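Local coordinates for protein sulfate transporter 4.1, chloroplastic (Arabidopsis thaliana, PDB 7LHV) that transports sulfate across the membrane together with protons, as a secondary active symporter of the SLC26A/SulP family, at residues A217-I220 with G221-I225; S207-S210 with G211-A215; P536-F539 with A540-S543. All coordinates share one frame; numbering follows the deposited sequence.

Overall arrangement
Three contacts between near neighbours in sequence show how side chains and backbone are tied locally in two settings. Contacts 1 and 2 are successive stretches of one membrane helix, 206-229, with centres about 15 Å apart; contact 2 is buried nearer the middle of the chain, contact 1 partly buried farther out. Both add serine or threonine hydroxyls to ordinary helical bonding, contact 2 at two consecutive carbonyls and contact 1 at one. Contact 3 belongs to the STAS domain, its centre about 46 Å from that of contact 1. Also buried, and touching the second subunit, it replaces helical repetition with an asparagine amide that braces a loop before a helix.

Contact 1 (A217-I220 with G221-I225); sequences AIVI and GLSQI
The peptide carbonyl of Val219 is approached on both faces by Ser223. From one face comes the hydroxyl, with Ser223 OG 3.0 Å from Val219 O and well above the carbonyl plane; from the other comes the backbone amide, Ser223 N lying 2.9 Å from the same oxygen. Two donors of a single residue thus grip one acceptor. A chi1 of -68° sets OG beside its own backbone N, anti to the carbonyl carbon, within reach of Val219 O. Ser223 N also makes a weak bond to Ile220 O. Around this pair runs the regular i to i+4 pattern of a transmembrane alpha-helix, here the segment of helix 206-229 in the membrane domain of an SLC26A/SulP transporter. Gly221 N bonds Ala217 O at 3.0 Å and Leu222 N bonds Ile218 O at 2.9 Å. Gln224 N, the next amide after Ser223, takes Ile220 O, and a chi1 of -66° in Gln224 places its CG beside the backbone N, 3.2 Å from Ile220 O. Side-chain packing along the axis is slight: Ile218 CG2 and Leu222 CD1 only approach to 4.4 Å. The apolar side chains pack instead on neighbouring helices, Ile220 on Val438 and Val442 of helix 431-443, and Val219 and Leu222 on Ile239 of helix 239-249.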
ATOM      1  N   ALA A 217     -10.510 -21.881  -9.156  1.00 47.05           N
ATOM      2  CA  ALA A 217     -10.845 -22.972 -10.065  1.00 47.05           C
ATOM      3  C   ALA A 217     -11.203 -24.238  -9.300  1.00 47.05           C
ATOM      4  O   ALA A 217     -12.168 -24.934  -9.647  1.00 47.05           O
ATOM      5  CB  ALA A 217      -9.684 -23.235 -11.019  1.00 47.05           C
ATOM      6  N   ILE A 218     -10.438 -24.555  -8.255  1.00 47.99           N
ATOM      7  CA  ILE A 218     -10.761 -25.731  -7.447  1.00 47.99           C
ATOM      8  C   ILE A 218     -12.117 -25.559  -6.770  1.00 47.99           C
ATOM      9  O   ILE A 218     -12.925 -26.496  -6.715  1.00 47.99           O
ATOM     10  CB  ILE A 218      -9.643 -26.013  -6.428  1.00 47.99           C
ATOM     11  CG1 ILE A 218      -8.382 -26.484  -7.146  1.00 47.99           C
ATOM     12  CG2 ILE A 218     -10.086 -27.062  -5.428  1.00 47.99           C
ATOM     13  CD1 ILE A 218      -7.185 -26.609  -6.244  1.00 47.99           C
ATOM     14  N   VAL A 219     -12.389 -24.362  -6.248  1.00 49.22           N
ATOM     15  CA  VAL A 219     -13.676 -24.100  -5.607  1.00 49.22           C
ATOM     16  C   VAL A 219     -14.814 -24.241  -6.611  1.00 49.22           C
ATOM     17  O   VAL A 219     -15.871 -24.799  -6.297  1.00 49.22           O
ATOM     18  CB  VAL A 219     -13.668 -22.709  -4.946  1.00 49.22           C
ATOM     19  CG1 VAL A 219     -15.081 -22.268  -4.611  1.00 49.22           C
ATOM     20  CG2 VAL A 219     -12.813 -22.730  -3.696  1.00 49.22           C
ATOM     21  N   ILE A 220     -14.620 -23.737  -7.830  1.00 50.02           N
ATOM     22  CA  ILE A 220     -15.650 -23.831  -8.860  1.00 50.02           C
ATOM     23  C   ILE A 220     -15.933 -25.287  -9.205  1.00 50.02           C
ATOM     24  O   ILE A 220     -17.094 -25.701  -9.319  1.00 50.02           O
ATOM     25  CB  ILE A 220     -15.229 -23.029 -10.105  1.00 50.02           C
ATOM     26  CG1 ILE A 220     -15.316 -21.529  -9.835  1.00 50.02           C
ATOM     27  CG2 ILE A 220     -16.094 -23.393 -11.285  1.00 50.02           C
ATOM     28  CD1 ILE A 220     -14.555 -20.694 -10.833  1.00 50.02           C
ATOM     29  N   GLY A 221     -14.879 -26.087  -9.375  1.00 54.01           N
ATOM     30  CA  GLY A 221     -15.081 -27.497  -9.668  1.00 54.01           C
ATOM     31  C   GLY A 221     -15.802 -28.231  -8.553  1.00 54.01           C
ATOM     32  O   GLY A 221     -16.715 -29.027  -8.803  1.00 54.01           O
ATOM     33  N   LEU A 222     -15.406 -27.973  -7.304  1.00 59.46           N
ATOM     34  CA  LEU A 222     -16.062 -28.631  -6.181  1.00 59.46           C
ATOM     35  C   LEU A 222     -17.486 -28.138  -5.971  1.00 59.46           C
ATOM     36  O   LEU A 222     -18.295 -28.859  -5.382  1.00 59.46           O
ATOM     37  CB  LEU A 222     -15.248 -28.435  -4.904  1.00 59.46           C
ATOM     38  CG  LEU A 222     -14.050 -29.371  -4.750  1.00 59.46           C
ATOM     39  CD1 LEU A 222     -13.391 -29.175  -3.404  1.00 59.46           C
ATOM     40  CD2 LEU A 222     -14.472 -30.817  -4.933  1.00 59.46           C
ATOM     41  N   SER A 223     -17.810 -26.930  -6.426  1.00 59.63           N
ATOM     42  CA  SER A 223     -19.194 -26.478  -6.377  1.00 59.63           C
ATOM     43  C   SER A 223     -20.024 -27.132  -7.471  1.00 59.63           C
ATOM     44  O   SER A 223     -21.199 -27.450  -7.257  1.00 59.63           O
ATOM     45  CB  SER A 223     -19.258 -24.956  -6.500  1.00 59.63           C
ATOM     46  OG  SER A 223     -18.712 -24.326  -5.356  1.00 59.63           O
ATOM     47  N   GLN A 224     -19.431 -27.338  -8.646  1.00 60.90           N
ATOM     48  CA  GLN A 224     -20.161 -27.911  -9.767  1.00 60.90           C
ATOM     49  C   GLN A 224     -20.276 -29.427  -9.699  1.00 60.90           C
ATOM     50  O   GLN A 224     -21.083 -29.998 -10.439  1.00 60.90           O
ATOM     51  CB  GLN A 224     -19.499 -27.508 -11.086  1.00 60.90           C
ATOM     52  CG  GLN A 224     -19.589 -26.027 -11.374  1.00 60.90           C
ATOM     53  CD  GLN A 224     -20.996 -25.584 -11.700  1.00 60.90           C
ATOM     54  OE1 GLN A 224     -21.492 -25.809 -12.801  1.00 60.90           O
ATOM     55  NE2 GLN A 224     -21.651 -24.949 -10.736  1.00 60.90           N
ATOM     56  N   ILE A 225     -19.495 -30.093  -8.846  1.00 66.72           N
ATOM     57  CA  ILE A 225     -19.628 -31.543  -8.718  1.00 66.72           C
ATOM     58  C   ILE A 225     -20.999 -31.939  -8.171  1.00 66.72           C
ATOM     59  O   ILE A 225     -21.398 -33.105  -8.276  1.00 66.72           O
ATOM     60  CB  ILE A 225     -18.498 -32.114  -7.834  1.00 66.72           C
ATOM     61  CG1 ILE A 225     -18.433 -33.638  -7.944  1.00 66.72           C
ATOM     62  CG2 ILE A 225     -18.725 -31.753  -6.387  1.00 66.72           C
ATOM     63  CD1 ILE A 225     -18.035 -34.136  -9.313  1.00 66.72           C
TER

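Contact 2 (S207-S210 with G211-A215); sequences SVIS and GFTSA
Thr213 and Ser214 each turn a hydroxyl back onto a carbonyl one helical turn earlier. Thr213 OG1 donates to Ile209 O at 2.8 Å from above the carbonyl plane, 35° out of it, while Thr213 N bonds the same oxygen from the opposite face at 2.9 Å. Ser214 repeats the scheme on the next carbonyl: Ser214 OG lies 2.8 Å from Ser210 O, and Ser214 N meets that oxygen across the other face of its plane. In Thr213 a chi1 of -58° holds the hydroxyl beside the backbone N, the orientation that brings it to the i-4 carbonyl, and Ser214 does likewise. Ile209 CG2 passes 4.1 Å from Thr213 OG1, the two side chains crossing obliquely.

Backbone bonds of the same turn frame these pairs, with Gly211 N on Ser207 O and Phe212 N on Val208 O, the latter at 2.9 Å. Farther out, Ser214 OG is also hydrogen-bonded to Asp447 N, which ties this helix to a second part of the fold, and Ser210 OG, beside its own carbonyl carbon (chi1 176°), is hydrogen-bonded to Trp465 NE1 of helix 459-474. Phe212 swings its ring away from the preceding turn, against Ile477 and Val481, while Ile209 and Thr213 both touch Glu347 of helix 330-358. On another side of the helix, Val208 lines the pocket of a bound sphingosine phosphate lipid. Hydroxyls bonded back to i-4 carbonyls are a familiar feature of transmembrane helices, here in the buried part of helix 206-229 within the sulfate permease domain.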
ATOM      1  N   SER A 207       2.160 -13.965  -9.109  1.00 50.88           N
ATOM      2  CA  SER A 207       2.040 -15.175  -8.303  1.00 50.88           C
ATOM      3  C   SER A 207       0.776 -15.147  -7.455  1.00 50.88           C
ATOM      4  O   SER A 207       0.090 -16.164  -7.316  1.00 50.88           O
ATOM      5  CB  SER A 207       3.271 -15.338  -7.418  1.00 50.88           C
ATOM      6  OG  SER A 207       4.456 -15.226  -8.183  1.00 50.88           O
ATOM      7  N   VAL A 208       0.460 -13.989  -6.876  1.00 48.57           N
ATOM      8  CA  VAL A 208      -0.746 -13.861  -6.067  1.00 48.57           C
ATOM      9  C   VAL A 208      -1.986 -14.108  -6.916  1.00 48.57           C
ATOM     10  O   VAL A 208      -2.898 -14.845  -6.516  1.00 48.57           O
ATOM     11  CB  VAL A 208      -0.779 -12.477  -5.396  1.00 48.57           C
ATOM     12  CG1 VAL A 208      -2.188 -12.110  -4.998  1.00 48.57           C
ATOM     13  CG2 VAL A 208       0.136 -12.458  -4.189  1.00 48.57           C
ATOM     14  N   ILE A 209      -2.032 -13.509  -8.106  1.00 50.07           N
ATOM     15  CA  ILE A 209      -3.174 -13.689  -8.996  1.00 50.07           C
ATOM     16  C   ILE A 209      -3.289 -15.144  -9.429  1.00 50.07           C
ATOM     17  O   ILE A 209      -4.389 -15.703  -9.483  1.00 50.07           O
ATOM     18  CB  ILE A 209      -3.059 -12.748 -10.207  1.00 50.07           C
ATOM     19  CG1 ILE A 209      -3.003 -11.294  -9.745  1.00 50.07           C
ATOM     20  CG2 ILE A 209      -4.222 -12.957 -11.153  1.00 50.07           C
ATOM     21  CD1 ILE A 209      -2.503 -10.346 -10.802  1.00 50.07           C
ATOM     22  N   SER A 210      -2.160 -15.779  -9.748  1.00 49.00           N
ATOM     23  CA  SER A 210      -2.186 -17.174 -10.173  1.00 49.00           C
ATOM     24  C   SER A 210      -2.681 -18.087  -9.059  1.00 49.00           C
ATOM     25  O   SER A 210      -3.482 -18.995  -9.305  1.00 49.00           O
ATOM     26  CB  SER A 210      -0.799 -17.604 -10.642  1.00 49.00           C
ATOM     27  OG  SER A 210      -0.778 -18.980 -10.971  1.00 49.00           O
ATOM     28  N   GLY A 211      -2.216 -17.864  -7.829  1.00 48.15           N
ATOM     29  CA  GLY A 211      -2.685 -18.679  -6.719  1.00 48.15           C
ATOM     30  C   GLY A 211      -4.159 -18.483  -6.435  1.00 48.15           C
ATOM     31  O   GLY A 211      -4.894 -19.449  -6.203  1.00 48.15           O
ATOM     32  N   PHE A 212      -4.617 -17.228  -6.459  1.00 48.32           N
ATOM     33  CA  PHE A 212      -6.032 -16.956  -6.254  1.00 48.32           C
ATOM     34  C   PHE A 212      -6.880 -17.606  -7.340  1.00 48.32           C
ATOM     35  O   PHE A 212      -7.932 -18.185  -7.052  1.00 48.32           O
ATOM     36  CB  PHE A 212      -6.268 -15.448  -6.212  1.00 48.32           C
ATOM     37  CG  PHE A 212      -7.713 -15.058  -6.195  1.00 48.32           C
ATOM     38  CD1 PHE A 212      -8.483 -15.256  -5.066  1.00 48.32           C
ATOM     39  CD2 PHE A 212      -8.300 -14.485  -7.307  1.00 48.32           C
ATOM     40  CE1 PHE A 212      -9.812 -14.896  -5.050  1.00 48.32           C
ATOM     41  CE2 PHE A 212      -9.630 -14.122  -7.296  1.00 48.32           C
ATOM     42  CZ  PHE A 212     -10.386 -14.328  -6.165  1.00 48.32           C
ATOM     43  N   THR A 213      -6.427 -17.535  -8.591  1.00 48.81           N
ATOM     44  CA  THR A 213      -7.168 -18.139  -9.692  1.00 48.81           C
ATOM     45  C   THR A 213      -7.202 -19.659  -9.579  1.00 48.81           C
ATOM     46  O   THR A 213      -8.231 -20.280  -9.860  1.00 48.81           O
ATOM     47  CB  THR A 213      -6.562 -17.708 -11.023  1.00 48.81           C
ATOM     48  OG1 THR A 213      -6.594 -16.279 -11.118  1.00 48.81           O
ATOM     49  CG2 THR A 213      -7.345 -18.294 -12.180  1.00 48.81           C
ATOM     50  N   SER A 214      -6.090 -20.281  -9.179  1.00 48.11           N
ATOM     51  CA  SER A 214      -6.082 -21.731  -9.005  1.00 48.11           C
ATOM     52  C   SER A 214      -7.040 -22.164  -7.900  1.00 48.11           C
ATOM     53  O   SER A 214      -7.797 -23.134  -8.060  1.00 48.11           O
ATOM     54  CB  SER A 214      -4.666 -22.212  -8.702  1.00 48.11           C
ATOM     55  OG  SER A 214      -3.760 -21.769  -9.692  1.00 48.11           O
ATOM     56  N   ALA A 215      -7.018 -21.458  -6.766  1.00 49.21           N
ATOM     57  CA  ALA A 215      -7.944 -21.786  -5.688  1.00 49.21           C
ATOM     58  C   ALA A 215      -9.388 -21.581  -6.124  1.00 49.21           C
ATOM     59  O   ALA A 215     -10.266 -22.386  -5.793  1.00 49.21           O
ATOM     60  CB  ALA A 215      -7.627 -20.950  -4.453  1.00 49.21           C
TER

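Contact 3 (P536-F539 with A540-S543); sequences PIYF and ANIS
In the loop that carries the STAS domain from strand 527-533 into helix 542-560, the amide of Asn541 turns back to brace the backbone on both sides of Ile537. Asn541 ND2 donates to Pro536 O at 2.9 Å, nearly along the C=O axis and close to the plane of the amide. Its other end accepts: Tyr538 N lies 3.0 Å from Asn541 OD1, in the carbonyl plane on a lone pair, with an almost straight N-H (176°). A chi1 of 52°, which sets CG between the backbone N and the carbonyl carbon, brings the amide back over the loop. Asn541 holds the N-cap position of the helix, yet it makes no capping bond and spends its side chain on this strand-to-helix connection. An alanine here is likely to leave Pro536 O and Tyr538 N without these partners and the loop freer to shift. The Tyr538 ring stands steeply to the amide, their planes 71° apart; Ala540 N lies over one ring face, and Ala540 CB comes 3.4 Å from Tyr538 CE2. Across the start of the helix, Ile542 CD1 meets Ile537 CG2 at 3.6 Å, the side chains crossing at about a right angle. Ile537 and Ile542 continue onto Ala586 and Ala589 of helix 584-599, whereas Phe539 packs on Phe203, and Ala540 on Val492, of the second subunit.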
ATOM      1  N   PRO A 536      16.161   7.336  -6.237  1.00 50.56           N
ATOM      2  CA  PRO A 536      15.632   8.639  -5.831  1.00 50.56           C
ATOM      3  C   PRO A 536      15.268   8.631  -4.356  1.00 50.56           C
ATOM      4  O   PRO A 536      14.833   7.617  -3.807  1.00 50.56           O
ATOM      5  CB  PRO A 536      14.392   8.810  -6.714  1.00 50.56           C
ATOM      6  CG  PRO A 536      14.020   7.433  -7.111  1.00 50.56           C
ATOM      7  CD  PRO A 536      15.303   6.682  -7.235  1.00 50.56           C
ATOM      8  N   ILE A 537      15.442   9.780  -3.715  1.00 48.83           N
ATOM      9  CA  ILE A 537      15.180   9.928  -2.290  1.00 48.83           C
ATOM     10  C   ILE A 537      13.827  10.601  -2.119  1.00 48.83           C
ATOM     11  O   ILE A 537      13.598  11.696  -2.642  1.00 48.83           O
ATOM     12  CB  ILE A 537      16.287  10.729  -1.592  1.00 48.83           C
ATOM     13  CG1 ILE A 537      17.662  10.197  -1.984  1.00 48.83           C
ATOM     14  CG2 ILE A 537      16.115  10.667  -0.094  1.00 48.83           C
ATOM     15  CD1 ILE A 537      18.806  10.966  -1.374  1.00 48.83           C
ATOM     16  N   TYR A 538      12.930   9.948  -1.389  1.00 48.51           N
ATOM     17  CA  TYR A 538      11.617  10.504  -1.098  1.00 48.51           C
ATOM     18  C   TYR A 538      11.183   9.991   0.270  1.00 48.51           C
ATOM     19  O   TYR A 538      11.966   9.361   0.987  1.00 48.51           O
ATOM     20  CB  TYR A 538      10.624  10.181  -2.224  1.00 48.51           C
ATOM     21  CG  TYR A 538      10.283   8.719  -2.404  1.00 48.51           C
ATOM     22  CD1 TYR A 538      11.246   7.800  -2.781  1.00 48.51           C
ATOM     23  CD2 TYR A 538       8.985   8.267  -2.229  1.00 48.51           C
ATOM     24  CE1 TYR A 538      10.936   6.472  -2.954  1.00 48.51           C
ATOM     25  CE2 TYR A 538       8.664   6.941  -2.404  1.00 48.51           C
ATOM     26  CZ  TYR A 538       9.645   6.048  -2.764  1.00 48.51           C
ATOM     27  OH  TYR A 538       9.334   4.722  -2.939  1.00 48.51           O
ATOM     28  N   PHE A 539       9.932  10.267   0.639  1.00 47.67           N
ATOM     29  CA  PHE A 539       9.507  10.049   2.018  1.00 47.67           C
ATOM     30  C   PHE A 539       9.524   8.582   2.425  1.00 47.67           C
ATOM     31  O   PHE A 539       9.610   8.291   3.621  1.00 47.67           O
ATOM     32  CB  PHE A 539       8.110  10.625   2.249  1.00 47.67           C
ATOM     33  CG  PHE A 539       7.075  10.132   1.281  1.00 47.67           C
ATOM     34  CD1 PHE A 539       6.368   8.974   1.540  1.00 47.67           C
ATOM     35  CD2 PHE A 539       6.791  10.840   0.128  1.00 47.67           C
ATOM     36  CE1 PHE A 539       5.410   8.521   0.661  1.00 47.67           C
ATOM     37  CE2 PHE A 539       5.833  10.389  -0.754  1.00 47.67           C
ATOM     38  CZ  PHE A 539       5.143   9.229  -0.486  1.00 47.67           C
ATOM     39  N   ALA A 540       9.437   7.655   1.471  1.00 49.22           N
ATOM     40  CA  ALA A 540       9.357   6.244   1.836  1.00 49.22           C
ATOM     41  C   ALA A 540      10.707   5.701   2.290  1.00 49.22           C
ATOM     42  O   ALA A 540      10.778   4.951   3.270  1.00 49.22           O
ATOM     43  CB  ALA A 540       8.817   5.424   0.668  1.00 49.22           C
ATOM     44  N   ASN A 541      11.787   6.055   1.598  1.00 48.47           N
ATOM     45  CA  ASN A 541      13.097   5.488   1.890  1.00 48.47           C
ATOM     46  C   ASN A 541      14.007   6.444   2.649  1.00 48.47           C
ATOM     47  O   ASN A 541      15.206   6.178   2.758  1.00 48.47           O
ATOM     48  CB  ASN A 541      13.782   5.036   0.600  1.00 48.47           C
ATOM     49  CG  ASN A 541      13.823   6.118  -0.454  1.00 48.47           C
ATOM     50  OD1 ASN A 541      13.626   7.294  -0.163  1.00 48.47           O
ATOM     51  ND2 ASN A 541      14.083   5.723  -1.692  1.00 48.47           N
ATOM     52  N   ILE A 542      13.474   7.550   3.167  1.00 52.44           N
ATOM     53  CA  ILE A 542      14.329   8.519   3.842  1.00 52.44           C
ATOM     54  C   ILE A 542      14.809   7.996   5.191  1.00 52.44           C
ATOM     55  O   ILE A 542      15.917   8.326   5.630  1.00 52.44           O
ATOM     56  CB  ILE A 542      13.611   9.873   3.973  1.00 52.44           C
ATOM     57  CG1 ILE A 542      14.609  10.955   4.364  1.00 52.44           C
ATOM     58  CG2 ILE A 542      12.476   9.795   4.976  1.00 52.44           C
ATOM     59  CD1 ILE A 542      15.855  10.960   3.515  1.00 52.44           C
ATOM     60  N   SER A 543      14.001   7.182   5.875  1.00 56.26           N
ATOM     61  CA  SER A 543      14.410   6.662   7.177  1.00 56.26           C
ATOM     62  C   SER A 543      15.592   5.709   7.050  1.00 56.26           C
ATOM     63  O   SER A 543      16.540   5.776   7.845  1.00 56.26           O
ATOM     64  CB  SER A 543      13.230   5.968   7.852  1.00 56.26           C
ATOM     65  OG  SER A 543      12.157   6.871   8.042  1.00 56.26           O
TER